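Local atomic coordinates of alpha-l-arabinofuranosidase domain protein (PDB entry 4ATW), a protein that probably hydrolyses terminal alpha-L-arabinofuranosyl residues from arabinose-containing polysaccharides and oligosaccharides, as a thermostable glycoside hydrolase. Residues Val250-Lys254 / Gly307-Leu311; Tyr297-Gly302 / Leu343-Tyr347; Gly302-Cys306 / Pro473-Ser477; Lys348-Leu352 / Val453-Thr457. One frame throughout, in Å; residues are numbered along the deposited sequence.

Contact 1: residues Val250-Lys254 / Gly307-Leu311; sequences VYLLK and GVLVL
Gly307-Leu311 is helical throughout and Val250-Lys254 belongs to the first turn of helix 250-265; set them roughly parallel: the short axes come within 9.8 Å and cross at -32°. Opposite Val250 lies Val308, with CA atoms 5.7 Å apart, and the CA atoms of Lys254 and Leu311 are 7.5 Å apart. Within Gly307-Leu311, Leu311 N donates to Gly307 O at 2.9 Å; the matching bond, Lys254 N to Val250 O at 3.3 Å, is weak.

Backbone packing comes first. Val250, chi1 p, lays CG2 3.6 Å from both Gly307 C and Val308 N. A CB on Gly307 would sit tight against that methyl. In return, Leu311 CD2 reaches Val250 O at 3.6 Å.

Side-chain packing is aliphatic. Leu253 and Leu311 share the t,p rotamer and meet CD2 to CD2 at 4.2 Å, while Leu253 CD2 also lies 4.1 Å from Val308 CG1. At the margin, Lys254 CG rests 3.9 Å from Leu311 CD1, its amine leading away.

Leu253 and Val308 reach inward to strand 276-284, the arrangement of consecutive outer helices in a (beta/alpha)8 barrel.

Contact 2: residues Tyr297-Gly302 / Leu343-Tyr347; sequences YDLKDG and LTPVY
Two helix starts meet here, with Tyr297 opposite Thr344 (CA-CA 6.0 Å) and Gly302 opposite Val346 (4.2 Å). Thr344 occupies the N-cap of its helix; its CB lies 4.0 Å from Tyr297 CB, and its OG1 hydrogen-bonds to Ala333 O. Pro345 opens the first turn and wedges against the other helix start: CD is 3.4 Å from Tyr297 O, and CG is 3.4 Å from both Asp298 C and Leu299 N. Pro345 O approaches Gly302 CA at 3.7 Å. A CB on Gly302 would clash with Pro345 CB, so glycine is what lets the backbones come this close. Val346, chi1 t, places CG2 3.5 Å from Tyr297 CG (Tyr297 chi1 m), while Tyr297 OH hydrogen-bonds to Val284 O.

The facing helix start is held by a capping box: Asp298 N donates to Asp301 OD2 at 3.1 Å, and Asp301 N gives a weak bond to Asp298 OD1 at 3.4 Å. Lys300 NZ forms salt bridges with Asp301 OD1 at 2.9 Å and, more weakly, Asp298 OD1 at 3.2 Å; Arg287 pairs with both aspartates.

The contact thus joins the N-terminal ends of helices 299-313 and 345-355, the last two of the barrel, beside strand 276-284 and next to helix 243-247.

Contact 3: residues Gly302-Cys306 / Pro473-Ser477; sequences GIFAC and PFSCS
A disulfide between a barrel helix and the C-terminal beta-sandwich defines this buried contact. Cys306 SG and Cys476 SG are 2.1 Å apart with chi3 at -94°, close to the relaxed value for a disulfide. Cys476 takes chi1 t, whereas Cys306 lies between wells at -123°. The CA atoms of the two cysteines stand 6.6 Å apart; one turn back along the helix, Ile303 CA is 6.8 Å from Phe474 CA. Helix 302-306 passes strand 475-477 at 8.6 Å between short axes, crossing at 37°, and Cys306 N donates to Gly302 O at 2.8 Å.

The strand enters through a G1 beta bulge: Phe474 and Ser475 both face Asn411, and Phe474 adopts left-handed backbone angles (33/56) before Ser475 turns extended. Ser475 points away from the helix, its OG hydrogen-bonding to Lys472 O. Beside the disulfide, Ile303 (m,m) fills the gap between helix and strand. Its CD1 reaches Phe474 O at 3.3 Å and Cys476 CB at 4.3 Å, while Ile303 CG1 meets Phe474 CB at 4.3 Å.

Contact 4: residues Lys348-Leu352 / Val453-Thr457; sequences KAFEL and VVDIT
Here the last helix of the (beta/alpha)8 barrel packs on the edge of the C-terminal beta-sandwich. Helix 348-352 runs 27° from the direction of strand 455-457, with their short axes 8.6 Å apart; the nearest CA pairs are Lys348 with Asp455 (6.6 Å) and Leu352 with Ile456 (6.9 Å). Within the helix Leu352 N donates to Lys348 O at 2.8 Å.

Ile456, in the m,t rotamer, extends CD1 straight at the helix: it lies 3.5 Å from Leu352 CB, 3.9 Å from Glu351 CB and 4.1 Å from Lys348 O. Leu352 is t,p and continues the apolar patch onto Cys476 and Leu437 of the sandwich.

Polar groups close one margin of this patch. Lys348 bends through m,m, then runs extended (t,t), passing CE 3.9 Å from Val454 O. Its NZ joins a salt-bridge network, reaching Glu351 OE1 at 2.9 Å, with chi1 and chi2 of the glutamate both t, and, more weakly, Asp455 OD1 at 3.3 Å. Asp455, its chi1 between wells at -149°, turns that same OD1 back to accept from Ile456 N at 2.6 Å.

How the contacts relate
Contacts 1, 2 and 3 are buried and all use helix 299-313; contact 4 is only partly buried and uses helix 345-355, which it shares with contact 2. Contacts 1 and 2 place helix 299-313 between its two barrel neighbours, one by aliphatic packing, the other by a proline wedge and close backbones at a glycine. Contacts 3 and 4 instead cross to the beta-sandwich, the first covalently, the second through an isoleucine and a salt bridge at its margin. Gly302 belongs to both contacts 2 and 3. Contacts 3 and 4 meet where Ala305 CB lies 3.9 Å from Ala349 CB, and Leu352 CD2 touches Cys476 O at 3.5 Å.

Contact 1: residues Val250-Lys254 / Gly307-Leu311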
loop_
_atom_site.group_PDB
_atom_site.type_symbol
_atom_site.label_atom_id
_atom_site.label_comp_id
_atom_site.label_asym_id
_atom_site.label_seq_id
_atom_site.Cartn_x
_atom_site.Cartn_y
_atom_site.Cartn_z
ATOM N N VAL A 250 -11.515 0.994 9.690
ATOM C CA VAL A 250 -10.064 0.840 9.865
ATOM C C VAL A 250 -9.918 -0.112 11.045
ATOM O O VAL A 250 -8.939 -0.832 11.176
ATOM C CB VAL A 250 -9.340 2.215 10.120
ATOM C CG1 VAL A 250 -10.101 3.005 11.100
ATOM C CG2 VAL A 250 -7.942 2.020 10.630
ATOM N N TYR A 251 -10.940 -0.160 11.883
ATOM C CA TYR A 251 -10.865 -1.056 13.002
ATOM C C TYR A 251 -11.416 -2.422 12.655
ATOM O O TYR A 251 -11.227 -3.377 13.395
ATOM C CB TYR A 251 -11.502 -0.406 14.226
ATOM C CG TYR A 251 -10.620 0.764 14.655
ATOM C CD1 TYR A 251 -9.460 0.555 15.428
ATOM C CD2 TYR A 251 -10.850 2.058 14.163
ATOM C CE1 TYR A 251 -8.555 1.600 15.687
ATOM C CE2 TYR A 251 -9.946 3.107 14.411
ATOM C CZ TYR A 251 -8.804 2.866 15.169
ATOM O OH TYR A 251 -7.899 3.873 15.373
ATOM N N LEU A 252 -12.074 -2.516 11.506
ATOM C CA LEU A 252 -12.563 -3.798 11.018
ATOM C C LEU A 252 -11.309 -4.436 10.416
ATOM O O LEU A 252 -10.975 -5.571 10.710
ATOM C CB LEU A 252 -13.625 -3.603 9.934
ATOM C CG LEU A 252 -14.378 -4.805 9.359
ATOM C CD1 LEU A 252 -15.335 -4.338 8.295
ATOM C CD2 LEU A 252 -13.408 -5.771 8.763
ATOM N N LEU A 253 -10.585 -3.685 9.593
ATOM C CA LEU A 253 -9.361 -4.186 8.987
ATOM C C LEU A 253 -8.446 -4.722 10.084
ATOM O O LEU A 253 -7.686 -5.663 9.869
ATOM C CB LEU A 253 -8.654 -3.073 8.211
ATOM C CG LEU A 253 -7.258 -3.496 7.741
ATOM C CD1 LEU A 253 -7.340 -4.500 6.597
ATOM C CD2 LEU A 253 -6.476 -2.268 7.327
ATOM N N LYS A 254 -8.528 -4.125 11.267
ATOM C CA LYS A 254 -7.687 -4.566 12.366
ATOM C C LYS A 254 -7.997 -6.027 12.720
ATOM O O LYS A 254 -7.108 -6.890 12.720
ATOM C CB LYS A 254 -7.893 -3.671 13.595
ATOM C CG LYS A 254 -6.936 -3.963 14.765
ATOM C CD LYS A 254 -7.618 -3.622 16.074
ATOM C CE LYS A 254 -6.713 -3.823 17.281
ATOM N NZ LYS A 254 -7.493 -3.731 18.584
ATOM N N GLY A 307 -5.867 6.626 9.173
ATOM C CA GLY A 307 -6.005 5.652 10.235
ATOM C C GLY A 307 -5.318 4.335 9.947
ATOM O O GLY A 307 -4.653 3.738 10.824
ATOM N N VAL A 308 -5.489 3.857 8.721
ATOM C CA VAL A 308 -4.847 2.621 8.331
ATOM C C VAL A 308 -3.331 2.726 8.580
ATOM O O VAL A 308 -2.730 1.854 9.210
ATOM C CB VAL A 308 -5.128 2.306 6.841
ATOM C CG1 VAL A 308 -4.339 1.078 6.403
ATOM C CG2 VAL A 308 -6.614 2.045 6.651
ATOM N N LEU A 309 -2.722 3.808 8.105
ATOM C CA LEU A 309 -1.278 3.995 8.290
ATOM C C LEU A 309 -0.888 3.985 9.764
ATOM O O LEU A 309 0.155 3.441 10.136
ATOM C CB LEU A 309 -0.796 5.304 7.629
ATOM C CG LEU A 309 -0.788 5.338 6.101
ATOM C CD1 LEU A 309 -0.427 6.732 5.644
ATOM C CD2 LEU A 309 0.166 4.306 5.550
ATOM N N VAL A 310 -1.721 4.586 10.600
ATOM C CA VAL A 310 -1.423 4.585 12.018
ATOM C C VAL A 310 -1.472 3.148 12.555
ATOM O O VAL A 310 -0.607 2.741 13.350
ATOM C CB VAL A 310 -2.425 5.412 12.809
ATOM C CG1 VAL A 310 -2.076 5.336 14.285
ATOM C CG2 VAL A 310 -2.440 6.846 12.314
ATOM N N LEU A 311 -2.496 2.396 12.125
ATOM C CA LEU A 311 -2.688 1.005 12.517
ATOM C C LEU A 311 -1.427 0.216 12.132
ATOM O O LEU A 311 -0.774 -0.410 12.979
ATOM C CB LEU A 311 -3.912 0.464 11.789
ATOM C CG LEU A 311 -4.238 -0.979 12.145
ATOM C CD1 LEU A 311 -4.617 -1.065 13.598
ATOM C CD2 LEU A 311 -5.373 -1.492 11.303
#

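Contact 2: residues Tyr297-Gly302 / Leu343-Tyr347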
loop_
_atom_site.group_PDB
_atom_site.type_symbol
_atom_site.label_atom_id
_atom_site.label_comp_id
_atom_site.label_asym_id
_atom_site.label_seq_id
_atom_site.Cartn_x
_atom_site.Cartn_y
_atom_site.Cartn_z
ATOM N N TYR A 297 -11.964 10.392 -4.501
ATOM C CA TYR A 297 -11.721 10.369 -3.064
ATOM C C TYR A 297 -11.884 11.724 -2.408
ATOM O O TYR A 297 -11.457 12.740 -2.959
ATOM C CB TYR A 297 -10.309 9.808 -2.784
ATOM C CG TYR A 297 -10.112 8.369 -3.248
ATOM C CD1 TYR A 297 -10.759 7.319 -2.601
ATOM C CD2 TYR A 297 -9.317 8.065 -4.346
ATOM C CE1 TYR A 297 -10.616 5.998 -3.033
ATOM C CE2 TYR A 297 -9.177 6.758 -4.786
ATOM C CZ TYR A 297 -9.823 5.726 -4.123
ATOM O OH TYR A 297 -9.645 4.421 -4.533
ATOM N N ASP A 298 -12.522 11.732 -1.240
ATOM C CA ASP A 298 -12.709 12.957 -0.486
ATOM C C ASP A 298 -12.051 12.820 0.897
ATOM O O ASP A 298 -11.541 11.745 1.242
ATOM C CB ASP A 298 -14.196 13.289 -0.362
ATOM C CG ASP A 298 -14.997 12.177 0.257
ATOM O OD1 ASP A 298 -14.576 11.657 1.305
ATOM O OD2 ASP A 298 -16.061 11.833 -0.292
ATOM N N LEU A 299 -12.051 13.902 1.680
ATOM C CA LEU A 299 -11.429 13.913 3.014
ATOM C C LEU A 299 -11.812 12.729 3.906
ATOM O O LEU A 299 -10.977 12.214 4.647
ATOM C CB LEU A 299 -11.758 15.216 3.745
ATOM C CG LEU A 299 -11.141 15.339 5.140
ATOM C CD1 LEU A 299 -9.640 15.397 5.074
ATOM C CD2 LEU A 299 -11.682 16.586 5.784
ATOM N N LYS A 300 -13.079 12.324 3.848
ATOM C CA LYS A 300 -13.574 11.187 4.607
ATOM C C LYS A 300 -12.619 10.026 4.363
ATOM O O LYS A 300 -12.064 9.467 5.311
ATOM C CB LYS A 300 -14.957 10.800 4.104
ATOM C CG LYS A 300 -15.521 9.519 4.683
ATOM C CD LYS A 300 -16.908 9.183 4.078
ATOM C CE LYS A 300 -16.846 8.302 2.810
ATOM N NZ LYS A 300 -16.312 8.944 1.580
ATOM N N ASP A 301 -12.421 9.686 3.083
ATOM C CA ASP A 301 -11.561 8.590 2.685
ATOM C C ASP A 301 -10.135 8.808 3.108
ATOM O O ASP A 301 -9.450 7.865 3.511
ATOM C CB ASP A 301 -11.632 8.411 1.187
ATOM C CG ASP A 301 -13.052 8.279 0.695
ATOM O OD1 ASP A 301 -13.824 7.490 1.290
ATOM O OD2 ASP A 301 -13.404 8.963 -0.290
ATOM N N GLY A 302 -9.679 10.051 3.021
ATOM C CA GLY A 302 -8.309 10.350 3.422
ATOM C C GLY A 302 -8.047 10.063 4.898
ATOM O O GLY A 302 -6.941 9.657 5.292
ATOM N N LEU A 343 -3.919 16.124 -6.262
ATOM C CA LEU A 343 -3.678 15.174 -5.193
ATOM C C LEU A 343 -4.942 15.001 -4.357
ATOM O O LEU A 343 -5.479 15.973 -3.833
ATOM C CB LEU A 343 -2.519 15.677 -4.333
ATOM C CG LEU A 343 -1.394 16.265 -5.202
ATOM C CD1 LEU A 343 -0.153 16.528 -4.401
ATOM C CD2 LEU A 343 -1.045 15.289 -6.275
ATOM N N THR A 344 -5.438 13.764 -4.263
ATOM C CA THR A 344 -6.635 13.454 -3.480
ATOM C C THR A 344 -6.256 13.264 -2.036
ATOM O O THR A 344 -5.100 12.967 -1.721
ATOM C CB THR A 344 -7.287 12.174 -3.923
ATOM O OG1 THR A 344 -6.310 11.131 -3.931
ATOM C CG2 THR A 344 -7.914 12.352 -5.293
ATOM N N PRO A 345 -7.231 13.443 -1.131
ATOM C CA PRO A 345 -7.017 13.298 0.318
ATOM C C PRO A 345 -6.232 12.037 0.700
ATOM O O PRO A 345 -5.490 12.020 1.678
ATOM C CB PRO A 345 -8.439 13.308 0.869
ATOM C CG PRO A 345 -9.130 14.281 -0.080
ATOM C CD PRO A 345 -8.624 13.847 -1.426
ATOM N N VAL A 346 -6.389 10.981 -0.096
ATOM C CA VAL A 346 -5.681 9.732 0.146
ATOM C C VAL A 346 -4.193 9.984 -0.058
ATOM O O VAL A 346 -3.360 9.538 0.732
ATOM C CB VAL A 346 -6.152 8.645 -0.818
ATOM C CG1 VAL A 346 -5.451 7.346 -0.497
ATOM C CG2 VAL A 346 -7.665 8.472 -0.711
ATOM N N TYR A 347 -3.858 10.714 -1.120
ATOM C CA TYR A 347 -2.453 11.027 -1.374
ATOM C C TYR A 347 -1.911 11.830 -0.201
ATOM O O TYR A 347 -0.839 11.543 0.313
ATOM C CB TYR A 347 -2.282 11.804 -2.688
ATOM C CG TYR A 347 -0.884 12.380 -2.881
ATOM C CD1 TYR A 347 -0.476 13.524 -2.182
ATOM C CD2 TYR A 347 0.051 11.754 -3.690
ATOM C CE1 TYR A 347 0.821 14.007 -2.279
ATOM C CE2 TYR A 347 1.348 12.236 -3.789
ATOM C CZ TYR A 347 1.716 13.354 -3.075
ATOM O OH TYR A 347 2.996 13.818 -3.116
#

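Contact 3: residues Gly302-Cys306 / Pro473-Ser477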
loop_
_atom_site.group_PDB
_atom_site.type_symbol
_atom_site.label_atom_id
_atom_site.label_comp_id
_atom_site.label_asym_id
_atom_site.label_seq_id
_atom_site.Cartn_x
_atom_site.Cartn_y
_atom_site.Cartn_z
ATOM N N GLY A 302 -9.679 10.051 3.021
ATOM C CA GLY A 302 -8.309 10.350 3.422
ATOM C C GLY A 302 -8.047 10.063 4.898
ATOM O O GLY A 302 -6.941 9.657 5.292
ATOM N N ILE A 303 -9.063 10.297 5.722
ATOM C CA ILE A 303 -8.950 10.037 7.152
ATOM C C ILE A 303 -8.809 8.528 7.349
ATOM O O ILE A 303 -7.989 8.083 8.146
ATOM C CB ILE A 303 -10.190 10.568 7.918
ATOM C CG1 ILE A 303 -10.163 12.103 7.921
ATOM C CG2 ILE A 303 -10.254 9.973 9.318
ATOM C CD1 ILE A 303 -8.909 12.717 8.499
ATOM N N PHE A 304 -9.600 7.746 6.609
ATOM C CA PHE A 304 -9.523 6.297 6.702
ATOM C C PHE A 304 -8.102 5.862 6.397
ATOM O O PHE A 304 -7.519 5.034 7.094
ATOM C CB PHE A 304 -10.473 5.641 5.705
ATOM C CG PHE A 304 -10.165 4.196 5.465
ATOM C CD1 PHE A 304 -10.657 3.206 6.328
ATOM C CD2 PHE A 304 -9.301 3.830 4.444
ATOM C CE1 PHE A 304 -10.284 1.879 6.178
ATOM C CE2 PHE A 304 -8.925 2.511 4.292
ATOM C CZ PHE A 304 -9.417 1.530 5.165
ATOM N N ALA A 305 -7.563 6.434 5.332
ATOM C CA ALA A 305 -6.222 6.133 4.894
ATOM C C ALA A 305 -5.257 6.497 5.998
ATOM O O ALA A 305 -4.290 5.781 6.288
ATOM C CB ALA A 305 -5.918 6.931 3.632
ATOM N N CYS A 306 -5.540 7.628 6.619
ATOM C CA CYS A 306 -4.694 8.113 7.681
ATOM C C CYS A 306 -4.676 7.076 8.811
ATOM O O CYS A 306 -3.615 6.679 9.317
ATOM C CB CYS A 306 -5.233 9.463 8.148
ATOM S SG CYS A 306 -4.010 10.795 8.024
ATOM N N PRO A 473 -12.019 18.282 14.243
ATOM C CA PRO A 473 -12.811 17.108 13.862
ATOM C C PRO A 473 -12.239 16.525 12.579
ATOM O O PRO A 473 -11.565 17.234 11.808
ATOM C CB PRO A 473 -14.216 17.683 13.687
ATOM C CG PRO A 473 -13.949 19.114 13.295
ATOM C CD PRO A 473 -12.841 19.504 14.227
ATOM N N PHE A 474 -12.500 15.239 12.353
ATOM C CA PHE A 474 -11.982 14.547 11.170
ATOM C C PHE A 474 -10.609 15.064 10.727
ATOM O O PHE A 474 -10.398 15.466 9.589
ATOM C CB PHE A 474 -13.000 14.614 10.017
ATOM C CG PHE A 474 -13.421 16.010 9.633
ATOM C CD1 PHE A 474 -12.608 16.804 8.834
ATOM C CD2 PHE A 474 -14.652 16.519 10.048
ATOM C CE1 PHE A 474 -13.023 18.082 8.448
ATOM C CE2 PHE A 474 -15.072 17.795 9.672
ATOM C CZ PHE A 474 -14.263 18.576 8.871
ATOM N N SER A 475 -9.671 15.030 11.656
ATOM C CA SER A 475 -8.321 15.478 11.387
ATOM C C SER A 475 -7.271 14.409 11.765
ATOM O O SER A 475 -7.496 13.495 12.564
ATOM C CB SER A 475 -8.035 16.796 12.134
ATOM O OG SER A 475 -7.913 16.620 13.542
ATOM N N CYS A 476 -6.098 14.559 11.186
ATOM C CA CYS A 476 -5.023 13.614 11.390
ATOM C C CYS A 476 -3.851 14.534 11.615
ATOM O O CYS A 476 -3.574 15.394 10.781
ATOM C CB CYS A 476 -4.898 12.818 10.099
ATOM S SG CYS A 476 -3.727 11.439 9.961
ATOM N N SER A 477 -3.182 14.378 12.750
ATOM C CA SER A 477 -2.078 15.265 13.078
ATOM C C SER A 477 -0.826 14.542 13.555
ATOM O O SER A 477 -0.887 13.451 14.102
ATOM C CB SER A 477 -2.535 16.247 14.161
ATOM O OG SER A 477 -3.788 16.849 13.854
#

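Contact 4: residues Lys348-Leu352 / Val453-Thr457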
loop_
_atom_site.group_PDB
_atom_site.type_symbol
_atom_site.label_atom_id
_atom_site.label_comp_id
_atom_site.label_asym_id
_atom_site.label_seq_id
_atom_site.Cartn_x
_atom_site.Cartn_y
_atom_site.Cartn_z
ATOM N N LYS A 348 -2.674 12.829 0.228
ATOM C CA LYS A 348 -2.262 13.673 1.328
ATOM C C LYS A 348 -1.909 12.866 2.564
ATOM O O LYS A 348 -0.849 13.091 3.171
ATOM C CB LYS A 348 -3.357 14.687 1.642
ATOM C CG LYS A 348 -3.505 15.751 0.560
ATOM C CD LYS A 348 -2.187 16.524 0.323
ATOM C CE LYS A 348 -2.274 17.567 -0.813
ATOM N NZ LYS A 348 -0.964 18.249 -1.030
ATOM N N ALA A 349 -2.772 11.913 2.924
ATOM C CA ALA A 349 -2.531 11.091 4.110
ATOM C C ALA A 349 -1.115 10.535 4.088
ATOM O O ALA A 349 -0.413 10.503 5.112
ATOM C CB ALA A 349 -3.534 9.969 4.195
ATOM N N PHE A 350 -0.679 10.098 2.921
ATOM C CA PHE A 350 0.672 9.591 2.850
ATOM C C PHE A 350 1.681 10.727 2.969
ATOM O O PHE A 350 2.683 10.594 3.675
ATOM C CB PHE A 350 0.905 8.842 1.552
ATOM C CG PHE A 350 0.444 7.430 1.589
ATOM C CD1 PHE A 350 -0.903 7.122 1.545
ATOM C CD2 PHE A 350 1.366 6.398 1.648
ATOM C CE1 PHE A 350 -1.316 5.799 1.556
ATOM C CE2 PHE A 350 0.949 5.065 1.655
ATOM C CZ PHE A 350 -0.384 4.769 1.609
ATOM N N GLU A 351 1.416 11.847 2.296
ATOM C CA GLU A 351 2.339 12.982 2.347
ATOM C C GLU A 351 2.638 13.302 3.805
ATOM O O GLU A 351 3.802 13.525 4.203
ATOM C CB GLU A 351 1.738 14.221 1.670
ATOM C CG GLU A 351 2.799 15.137 1.096
ATOM C CD GLU A 351 2.246 16.468 0.600
ATOM O OE1 GLU A 351 1.096 16.510 0.100
ATOM O OE2 GLU A 351 2.983 17.475 0.697
ATOM N N LEU A 352 1.572 13.285 4.605
ATOM C CA LEU A 352 1.694 13.593 6.015
ATOM C C LEU A 352 2.449 12.553 6.810
ATOM O O LEU A 352 3.457 12.863 7.445
ATOM C CB LEU A 352 0.320 13.779 6.625
ATOM C CG LEU A 352 0.304 13.991 8.132
ATOM C CD1 LEU A 352 1.103 15.202 8.490
ATOM C CD2 LEU A 352 -1.142 14.129 8.565
ATOM N N VAL A 453 -7.727 22.546 -1.239
ATOM C CA VAL A 453 -8.870 22.506 -0.316
ATOM C C VAL A 453 -8.527 21.650 0.917
ATOM O O VAL A 453 -8.695 22.084 2.061
ATOM C CB VAL A 453 -10.125 21.917 -1.009
ATOM C CG1 VAL A 453 -11.245 21.756 0.003
ATOM C CG2 VAL A 453 -10.566 22.823 -2.149
ATOM N N VAL A 454 -8.052 20.431 0.657
ATOM C CA VAL A 454 -7.632 19.487 1.695
ATOM C C VAL A 454 -6.097 19.473 1.653
ATOM O O VAL A 454 -5.511 19.093 0.635
ATOM C CB VAL A 454 -8.185 18.060 1.403
ATOM C CG1 VAL A 454 -7.707 17.084 2.465
ATOM C CG2 VAL A 454 -9.715 18.088 1.350
ATOM N N ASP A 455 -5.437 19.888 2.736
ATOM C CA ASP A 455 -3.977 19.934 2.718
ATOM C C ASP A 455 -3.338 19.885 4.108
ATOM O O ASP A 455 -4.039 19.879 5.126
ATOM C CB ASP A 455 -3.546 21.202 1.970
ATOM C CG ASP A 455 -2.237 21.036 1.236
ATOM O OD1 ASP A 455 -1.462 20.129 1.597
ATOM O OD2 ASP A 455 -1.975 21.821 0.302
ATOM N N ILE A 456 -2.005 19.842 4.133
ATOM C CA ILE A 456 -1.234 19.796 5.373
ATOM C C ILE A 456 -0.770 21.186 5.740
ATOM O O ILE A 456 -0.320 21.941 4.877
ATOM C CB ILE A 456 0.025 18.940 5.222
ATOM C CG1 ILE A 456 -0.374 17.517 4.830
ATOM C CG2 ILE A 456 0.826 18.940 6.528
ATOM C CD1 ILE A 456 0.803 16.598 4.582
ATOM N N THR A 457 -0.846 21.513 7.027
ATOM C CA THR A 457 -0.439 22.844 7.519
ATOM C C THR A 457 0.316 22.801 8.846
ATOM O O THR A 457 -0.147 22.205 9.829
ATOM C CB THR A 457 -1.663 23.712 7.721
ATOM O OG1 THR A 457 -2.527 23.060 8.668
ATOM C CG2 THR A 457 -2.421 23.895 6.374
#